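Local coordinates for protein putative HAD-hydrolase YfnB (Bacillus subtilis, PDB 3ED5) that is a putative hydrolase of the HAD superfamily, YjjG family, that may act as a 5'-nucleotidase, at residues T9-V14 with E177-I182; A46-I51 with N71-A76; F97-H102 with S129-K134. All coordinates share one frame; numbering follows the deposited sequence. Where two conformers were deposited one is given.

Interaction 1: T9-V14 with E177-I182; sequences TLLFDV and EHTLII
Thr9-Phe12 and Thr179-Ile182 run side by side as parallel strands, pairing Thr9 with Thr179 through Phe12 with Ile182, their axes 4.7 Å apart at closest approach. Five N-H...O=C bonds close the ladder; Leu11 N to Leu180 O is 2.8 Å, and Asp13 N to Ile182 O (3.0 Å) carries the pairing up to the predicted nucleophile. On the Leu10 and Phe12 face, Ile182 does most of the touching. Its CG1 is anti to the carbonyl carbon (chi1 -56°), and CD1 beyond it lies over the centre of the Phe12 ring, a CH-pi contact 4.0 Å from the centroid. The same methyl reaches Leu10 CB at 3.9 Å, while Leu10 CD2 rests on Leu180 CB. On the other face, Leu11 CG meets Thr179 CG2 at 3.8 Å, and Thr179 OG1, which hydrogen-bonds Ser175 O, sits 3.6 Å from Thr9 CB. In the conformer given, the Asp13 carboxylate leads away from strand 179-183, toward Lys158 and Thr17, in keeping with the HAD site at the C-terminal end of this strand. Strand 120-125 flanks 9-12 and strand 199-203 flanks 179-183, while helix 108-116 packs on Leu10 and Phe12.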
# COMPACT_ATOMS: atom_id res chain seq x y z
N THR A 9 9.86 -15.17 -6.92
CA THR A 9 8.68 -14.35 -7.14
C THR A 9 8.60 -13.36 -5.99
O THR A 9 8.55 -13.79 -4.83
CB THR A 9 7.44 -15.24 -7.12
OG1 THR A 9 7.61 -16.30 -8.08
CG2 THR A 9 6.16 -14.44 -7.45
N LEU A 10 8.55 -12.06 -6.30
CA LEU A 10 8.44 -11.01 -5.27
C LEU A 10 7.11 -10.29 -5.43
O LEU A 10 6.79 -9.83 -6.54
CB LEU A 10 9.61 -9.99 -5.34
CG LEU A 10 10.99 -10.68 -5.41
CD1 LEU A 10 12.10 -9.63 -5.58
CD2 LEU A 10 11.25 -11.56 -4.17
N LEU A 11 6.34 -10.21 -4.35
CA LEU A 11 5.08 -9.50 -4.36
C LEU A 11 5.27 -8.20 -3.55
O LEU A 11 5.61 -8.24 -2.37
CB LEU A 11 3.97 -10.33 -3.70
CG LEU A 11 3.85 -11.82 -4.14
CD1 LEU A 11 2.67 -12.46 -3.40
CD2 LEU A 11 3.65 -11.97 -5.65
N PHE A 12 5.07 -7.08 -4.22
CA PHE A 12 5.30 -5.79 -3.56
C PHE A 12 3.97 -5.09 -3.33
O PHE A 12 3.17 -4.92 -4.24
CB PHE A 12 6.15 -4.87 -4.45
CG PHE A 12 7.62 -5.11 -4.36
CD1 PHE A 12 8.41 -4.45 -3.41
CD2 PHE A 12 8.24 -6.00 -5.25
CE1 PHE A 12 9.81 -4.71 -3.33
CE2 PHE A 12 9.63 -6.24 -5.19
CZ PHE A 12 10.41 -5.60 -4.24
N ASP A 13 3.79 -4.63 -2.10
CA ASP A 13 2.81 -3.60 -1.80
C ASP A 13 3.26 -2.29 -2.47
O ASP A 13 4.43 -2.12 -2.80
CB ASP A 13 2.72 -3.46 -0.27
CG ASP A 13 1.84 -2.30 0.17
OD1 ASP A 13 0.60 -2.36 -0.03
OD2 ASP A 13 2.41 -1.36 0.72
N VAL A 14 2.33 -1.34 -2.65
CA VAL A 14 2.65 -0.06 -3.32
C VAL A 14 2.93 1.03 -2.27
O VAL A 14 4.05 1.58 -2.17
CB VAL A 14 1.49 0.41 -4.26
CG1 VAL A 14 1.82 1.77 -4.92
CG2 VAL A 14 1.29 -0.62 -5.42
N GLU A 177 6.92 -21.43 -1.44
CA GLU A 177 8.25 -21.55 -0.84
C GLU A 177 9.28 -20.59 -1.47
O GLU A 177 10.26 -20.23 -0.83
CB GLU A 177 8.73 -22.99 -0.99
CG GLU A 177 10.04 -23.26 -0.35
CD GLU A 177 10.53 -24.66 -0.64
OE1 GLU A 177 9.70 -25.51 -1.03
OE2 GLU A 177 11.74 -24.90 -0.48
N HIS A 178 9.04 -20.20 -2.72
CA HIS A 178 9.97 -19.34 -3.46
C HIS A 178 9.40 -17.96 -3.71
O HIS A 178 9.82 -17.27 -4.65
CB HIS A 178 10.31 -20.00 -4.79
CG HIS A 178 10.95 -21.33 -4.62
ND1 HIS A 178 12.30 -21.49 -4.40
CD2 HIS A 178 10.41 -22.58 -4.57
CE1 HIS A 178 12.57 -22.78 -4.26
NE2 HIS A 178 11.44 -23.45 -4.34
N THR A 179 8.45 -17.58 -2.86
CA THR A 179 7.81 -16.29 -2.97
C THR A 179 7.99 -15.46 -1.70
O THR A 179 7.86 -15.98 -0.58
CB THR A 179 6.30 -16.47 -3.24
OG1 THR A 179 6.12 -17.23 -4.43
CG2 THR A 179 5.56 -15.10 -3.38
N LEU A 180 8.24 -14.16 -1.87
CA LEU A 180 8.38 -13.23 -0.75
C LEU A 180 7.38 -12.10 -0.95
O LEU A 180 7.30 -11.54 -2.07
CB LEU A 180 9.81 -12.65 -0.73
CG LEU A 180 10.08 -11.64 0.41
CD1 LEU A 180 10.05 -12.31 1.80
CD2 LEU A 180 11.47 -10.99 0.19
N ILE A 181 6.67 -11.71 0.11
CA ILE A 181 5.89 -10.48 0.03
C ILE A 181 6.61 -9.38 0.83
O ILE A 181 7.06 -9.61 1.95
CB ILE A 181 4.42 -10.64 0.50
CG1 ILE A 181 3.67 -9.28 0.40
CG2 ILE A 181 4.33 -11.24 1.93
CD1 ILE A 181 2.10 -9.41 0.62
N ILE A 182 6.70 -8.19 0.23
CA ILE A 182 7.38 -7.04 0.84
C ILE A 182 6.36 -5.91 0.99
O ILE A 182 5.74 -5.49 0.01
CB ILE A 182 8.51 -6.54 -0.09
CG1 ILE A 182 9.51 -7.66 -0.43
CG2 ILE A 182 9.26 -5.33 0.57
CD1 ILE A 182 9.22 -8.38 -1.76

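Interaction 2: A46-I51 with N71-A76. With FMT (formic acid), chain B; FMT (formic acid), chain F.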
# COMPACT_ATOMS: atom_id res chain seq x y z
N ALA A 46 -4.28 15.17 12.45
CA ALA A 46 -4.09 14.03 13.33
C ALA A 46 -5.39 13.21 13.39
O ALA A 46 -5.35 11.99 13.24
CB ALA A 46 -3.69 14.48 14.72
N GLN A 47 -6.53 13.89 13.57
CA GLN A 47 -7.80 13.14 13.61
C GLN A 47 -8.12 12.46 12.27
O GLN A 47 -8.60 11.31 12.28
CB GLN A 47 -8.99 13.99 14.07
CG GLN A 47 -8.95 14.40 15.56
CD GLN A 47 -8.80 13.26 16.57
OE1 GLN A 47 -9.61 12.31 16.64
NE2 GLN A 47 -7.76 13.37 17.41
N TYR A 48 -7.83 13.14 11.15
CA TYR A 48 -8.01 12.53 9.83
C TYR A 48 -7.23 11.21 9.78
O TYR A 48 -7.75 10.15 9.36
CB TYR A 48 -7.53 13.42 8.66
CG TYR A 48 -7.55 12.62 7.38
CD1 TYR A 48 -8.78 12.30 6.78
CD2 TYR A 48 -6.38 12.10 6.81
CE1 TYR A 48 -8.84 11.50 5.65
CE2 TYR A 48 -6.43 11.31 5.66
CZ TYR A 48 -7.66 11.00 5.08
OH TYR A 48 -7.73 10.23 3.94
N LYS A 49 -5.97 11.27 10.21
CA LYS A 49 -5.15 10.05 10.12
C LYS A 49 -5.72 8.91 10.98
O LYS A 49 -5.74 7.77 10.51
CB LYS A 49 -3.68 10.34 10.43
CG LYS A 49 -3.02 11.23 9.36
CD LYS A 49 -1.50 11.22 9.51
CE LYS A 49 -0.79 12.04 8.44
NZ LYS A 49 -0.45 13.42 8.92
N THR A 50 -6.23 9.23 12.17
CA THR A 50 -6.77 8.20 13.05
C THR A 50 -8.07 7.62 12.47
O THR A 50 -8.27 6.38 12.47
CB THR A 50 -7.01 8.74 14.49
OG1 THR A 50 -5.77 9.29 15.01
CG2 THR A 50 -7.49 7.61 15.42
N ILE A 51 -8.94 8.52 12.02
CA ILE A 51 -10.21 8.12 11.39
C ILE A 51 -9.94 7.26 10.16
O ILE A 51 -10.52 6.18 10.02
CB ILE A 51 -11.03 9.31 10.98
CG1 ILE A 51 -11.62 9.95 12.25
CG2 ILE A 51 -12.20 8.93 10.06
CD1 ILE A 51 -12.14 11.44 12.08
N ASN A 71 -15.58 7.24 0.86
CA ASN A 71 -16.70 8.21 0.73
C ASN A 71 -17.24 8.71 2.05
O ASN A 71 -18.12 9.61 2.07
CB ASN A 71 -17.80 7.67 -0.18
CG ASN A 71 -17.32 7.55 -1.60
OD1 ASN A 71 -16.59 8.41 -2.07
ND2 ASN A 71 -17.72 6.49 -2.29
N THR A 72 -16.76 8.15 3.16
CA THR A 72 -17.18 8.72 4.44
C THR A 72 -16.09 9.40 5.26
O THR A 72 -16.41 10.17 6.18
CB THR A 72 -17.94 7.72 5.33
OG1 THR A 72 -17.11 6.60 5.61
CG2 THR A 72 -19.21 7.21 4.64
N ARG A 73 -14.82 9.13 4.98
CA ARG A 73 -13.74 9.62 5.85
C ARG A 73 -13.77 11.16 5.96
O ARG A 73 -13.64 11.71 7.07
CB ARG A 73 -12.36 9.12 5.41
CG ARG A 73 -12.00 9.52 3.96
CD ARG A 73 -10.80 8.66 3.48
NE ARG A 73 -10.51 8.83 2.07
CZ ARG A 73 -9.48 8.23 1.46
NH1 ARG A 73 -8.62 7.50 2.20
NH2 ARG A 73 -9.26 8.41 0.17
N PHE A 74 -13.97 11.85 4.84
CA PHE A 74 -13.94 13.35 4.92
C PHE A 74 -15.19 13.95 5.51
O PHE A 74 -15.13 15.01 6.14
CB PHE A 74 -13.63 13.99 3.56
CG PHE A 74 -12.27 13.64 3.06
CD1 PHE A 74 -11.14 14.13 3.70
CD2 PHE A 74 -12.11 12.74 1.99
CE1 PHE A 74 -9.84 13.73 3.25
CE2 PHE A 74 -10.85 12.36 1.56
CZ PHE A 74 -9.72 12.84 2.18
N SER A 75 -16.33 13.30 5.33
CA SER A 75 -17.53 13.77 6.02
C SER A 75 -17.46 13.46 7.52
O SER A 75 -17.86 14.31 8.32
CB SER A 75 -18.82 13.25 5.39
OG SER A 75 -18.67 11.89 5.03
N ALA A 76 -16.93 12.29 7.89
CA ALA A 76 -16.73 11.98 9.34
C ALA A 76 -15.83 13.03 10.00
O ALA A 76 -16.13 13.51 11.10
CB ALA A 76 -16.13 10.59 9.53
C FMT B . -6.32 5.99 -0.46
O1 FMT B . -6.48 6.96 0.26
O2 FMT B . -7.18 5.55 -1.20
C FMT F . -20.33 4.50 -0.21
O1 FMT F . -20.13 4.98 -1.32
O2 FMT F . -20.55 3.31 -0.00
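Helices 42-60 and 66-80 pack here in the helical cap domain of this HAD protein, the module inserted after the first strand of the Rossmann-like core; Tyr48 and Ile51 face Arg73, Phe74 and Ala76. The two segments run roughly antiparallel, at 146°, with axes 9.9 Å apart. Tyr48 and Phe74 form the aromatic centre of the contact. Their planes are only 5° from parallel, but the rings are slid apart, with centroids 5.2 Å from each other, and they meet mainly through Tyr48 CE1 and Phe74 CE1 at 3.4 Å. Tyr48 CG stands anti to the backbone N (chi1 171°), and the ring beyond it comes up to Phe74. On its own helix, Arg73 lays CG over the Phe74 ring toward the rim, and its CD lies at the edge of the Tyr48 ring. CG of Arg73 occupies the crowded position between N and the carbonyl carbon, and the chain then runs extended to NE. Tyr48 OH sits over one face of the guanidinium, 3.4 Å from NH1, without a hydrogen bond. Farther along the helices, Ile51 CG2 touches Ala76 CB at 4.3 Å. Helix 87-98 packs on Arg73 and Phe74 as well, Glu91 forming a salt bridge with Arg73 NH2 and Tyr94 meeting the Phe74 ring; Asn52 accepts from Arg73 NH1. A formic acid, probably from the crystallisation liquor, also bonded to Arg95, lies at the guanidinium edge, its O1 accepting from Arg73 NH1 at 2.9 Å and from Arg73 NH2 at 3.1 Å.

Interaction 3: F97-H102 with S129-K134; sequences FLEEGH and SHTQYK
Glu99 reaches into the first turn of helix 129-138 and crosses both His130 and Thr131 at about a right angle. Its chain runs extended beyond CG, and OE2 at the end meets two donors. Thr131 OG1 bonds to OE2 at 2.6 Å on the anti lone pair, the side away from OE1. His130 ND1 comes to the same oxygen at 3.2 Å from above the carboxylate plane, an N-H...O angle of 161° with OE2 close to the ring plane; carboxylate and imidazole planes are 59° apart. Two bonds to OE2 should restrain the rotation of the carboxylate, and its charge may favour a protonated His130. Thr131 OG1 is also bonded to Arg95. Alongside the hydroxyl bond, Thr131 CG2 packs on Glu99 CG at 3.8 Å. One helical turn on, Lys134 lays CD against Glu99 CB at 4.0 Å and bends at its last torsion (chi4 -60°), bringing NZ to Glu99 O at 2.9 Å from above the carbonyl plane; Asp138 pairs with the same ammonium. The contact joins the type I turn Leu98-Gly101, which follows cap helix 87-98 where the chain returns to the core, to core helix 129-138. Helix 21-35 packs on Phe97 and Leu98, and strand 147-150 against Ser129 and Tyr133.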
# COMPACT_ATOMS: atom_id res chain seq x y z
N PHE A 97 -6.24 14.89 -6.60
CA PHE A 97 -4.94 15.36 -6.10
C PHE A 97 -4.02 14.23 -5.68
O PHE A 97 -2.82 14.27 -5.94
CB PHE A 97 -5.11 16.29 -4.90
CG PHE A 97 -5.86 17.56 -5.21
CD1 PHE A 97 -5.52 18.35 -6.31
CD2 PHE A 97 -6.89 17.97 -4.36
CE1 PHE A 97 -6.20 19.56 -6.59
CE2 PHE A 97 -7.58 19.18 -4.63
CZ PHE A 97 -7.24 19.97 -5.74
N LEU A 98 -4.57 13.20 -5.04
CA LEU A 98 -3.79 12.04 -4.65
C LEU A 98 -3.20 11.39 -5.90
O LEU A 98 -2.05 10.92 -5.87
CB LEU A 98 -4.67 11.02 -3.93
CG LEU A 98 -3.96 9.88 -3.20
CD1 LEU A 98 -3.18 10.46 -1.96
CD2 LEU A 98 -4.98 8.85 -2.74
N GLU A 99 -3.98 11.38 -6.98
CA GLU A 99 -3.55 10.70 -8.22
C GLU A 99 -2.46 11.46 -8.95
O GLU A 99 -1.92 10.97 -9.92
CB GLU A 99 -4.74 10.40 -9.15
CG GLU A 99 -5.57 9.25 -8.61
CD GLU A 99 -6.79 8.89 -9.46
OE1 GLU A 99 -7.20 9.72 -10.32
OE2 GLU A 99 -7.34 7.79 -9.23
N GLU A 100 -2.17 12.68 -8.51
CA GLU A 100 -1.05 13.43 -9.05
C GLU A 100 0.24 13.31 -8.23
O GLU A 100 1.25 13.92 -8.57
CB GLU A 100 -1.43 14.89 -9.24
CG GLU A 100 -2.44 15.06 -10.39
CD GLU A 100 -3.00 16.47 -10.48
OE1 GLU A 100 -3.68 16.93 -9.55
OE2 GLU A 100 -2.79 17.08 -11.52
N GLY A 101 0.19 12.55 -7.15
CA GLY A 101 1.35 12.35 -6.28
C GLY A 101 1.94 10.97 -6.57
O GLY A 101 1.31 9.96 -6.25
N HIS A 102 3.13 10.93 -7.16
CA HIS A 102 3.80 9.64 -7.48
C HIS A 102 5.24 9.67 -7.01
O HIS A 102 6.13 9.11 -7.64
CB HIS A 102 3.72 9.31 -8.99
CG HIS A 102 3.99 10.48 -9.87
ND1 HIS A 102 5.25 10.83 -10.31
CD2 HIS A 102 3.15 11.43 -10.35
CE1 HIS A 102 5.17 11.95 -11.01
NE2 HIS A 102 3.91 12.32 -11.07
N SER A 129 -7.81 0.90 -8.05
CA SER A 129 -7.05 0.43 -9.22
C SER A 129 -6.55 1.59 -10.09
O SER A 129 -5.36 1.69 -10.39
CB SER A 129 -7.87 -0.55 -10.07
OG SER A 129 -6.99 -1.09 -11.04
N HIS A 130 -7.47 2.51 -10.44
CA HIS A 130 -7.07 3.62 -11.30
C HIS A 130 -5.90 4.40 -10.69
O HIS A 130 -4.97 4.81 -11.41
CB HIS A 130 -8.23 4.57 -11.55
CG HIS A 130 -7.90 5.60 -12.57
ND1 HIS A 130 -7.69 6.92 -12.25
CD2 HIS A 130 -7.64 5.48 -13.90
CE1 HIS A 130 -7.37 7.59 -13.35
NE2 HIS A 130 -7.32 6.73 -14.36
N THR A 131 -5.96 4.60 -9.38
CA THR A 131 -4.98 5.39 -8.65
C THR A 131 -3.61 4.71 -8.69
O THR A 131 -2.58 5.36 -8.92
CB THR A 131 -5.41 5.60 -7.20
OG1 THR A 131 -6.63 6.33 -7.18
CG2 THR A 131 -4.33 6.40 -6.43
N GLN A 132 -3.60 3.40 -8.49
CA GLN A 132 -2.33 2.68 -8.39
C GLN A 132 -1.69 2.55 -9.76
O GLN A 132 -0.47 2.77 -9.89
CB GLN A 132 -2.56 1.31 -7.74
CG GLN A 132 -3.19 1.34 -6.28
CD GLN A 132 -2.46 2.27 -5.31
OE1 GLN A 132 -2.43 3.50 -5.50
NE2 GLN A 132 -1.97 1.71 -4.22
N TYR A 133 -2.49 2.23 -10.77
CA TYR A 133 -2.00 2.15 -12.14
C TYR A 133 -1.38 3.50 -12.55
O TYR A 133 -0.26 3.57 -13.10
CB TYR A 133 -3.12 1.77 -13.13
CG TYR A 133 -3.27 0.26 -13.31
CD1 TYR A 133 -3.82 -0.54 -12.33
CD2 TYR A 133 -2.84 -0.34 -14.49
CE1 TYR A 133 -3.98 -1.95 -12.52
CE2 TYR A 133 -2.98 -1.74 -14.70
CZ TYR A 133 -3.56 -2.52 -13.71
OH TYR A 133 -3.69 -3.89 -13.91
N LYS A 134 -2.12 4.57 -12.27
CA LYS A 134 -1.65 5.90 -12.69
C LYS A 134 -0.34 6.30 -12.00
O LYS A 134 0.61 6.73 -12.70
CB LYS A 134 -2.74 6.97 -12.47
CG LYS A 134 -2.26 8.37 -12.89
CD LYS A 134 -3.39 9.40 -12.76
CE LYS A 134 -3.05 10.71 -13.42
NZ LYS A 134 -1.84 11.34 -12.83

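From the N terminus, strand 9-12 opens the loop that interaction 1 closes at strand 179-183, within the central parallel sheet, the two segments lying 163 residues apart at their closest ends. Interactions 2 and 3 both lie within that loop and follow one another without crossing. Interaction 2 closes a short hairpin of helices 42-60 and 66-80 in the cap; helix 87-98 comes next, and interaction 3 then ties the turn after it to helix 129-138 of the core, closing a loop that holds helix 108-116 and strand 120-125. Interactions 1 and 2 sit on opposite sides of the chain's centre, about 31 Å between centres. Interaction 3 bridges cap and core, and touches interaction 1 where Gln132 NE2 packs 3.7 Å from Val14 CB.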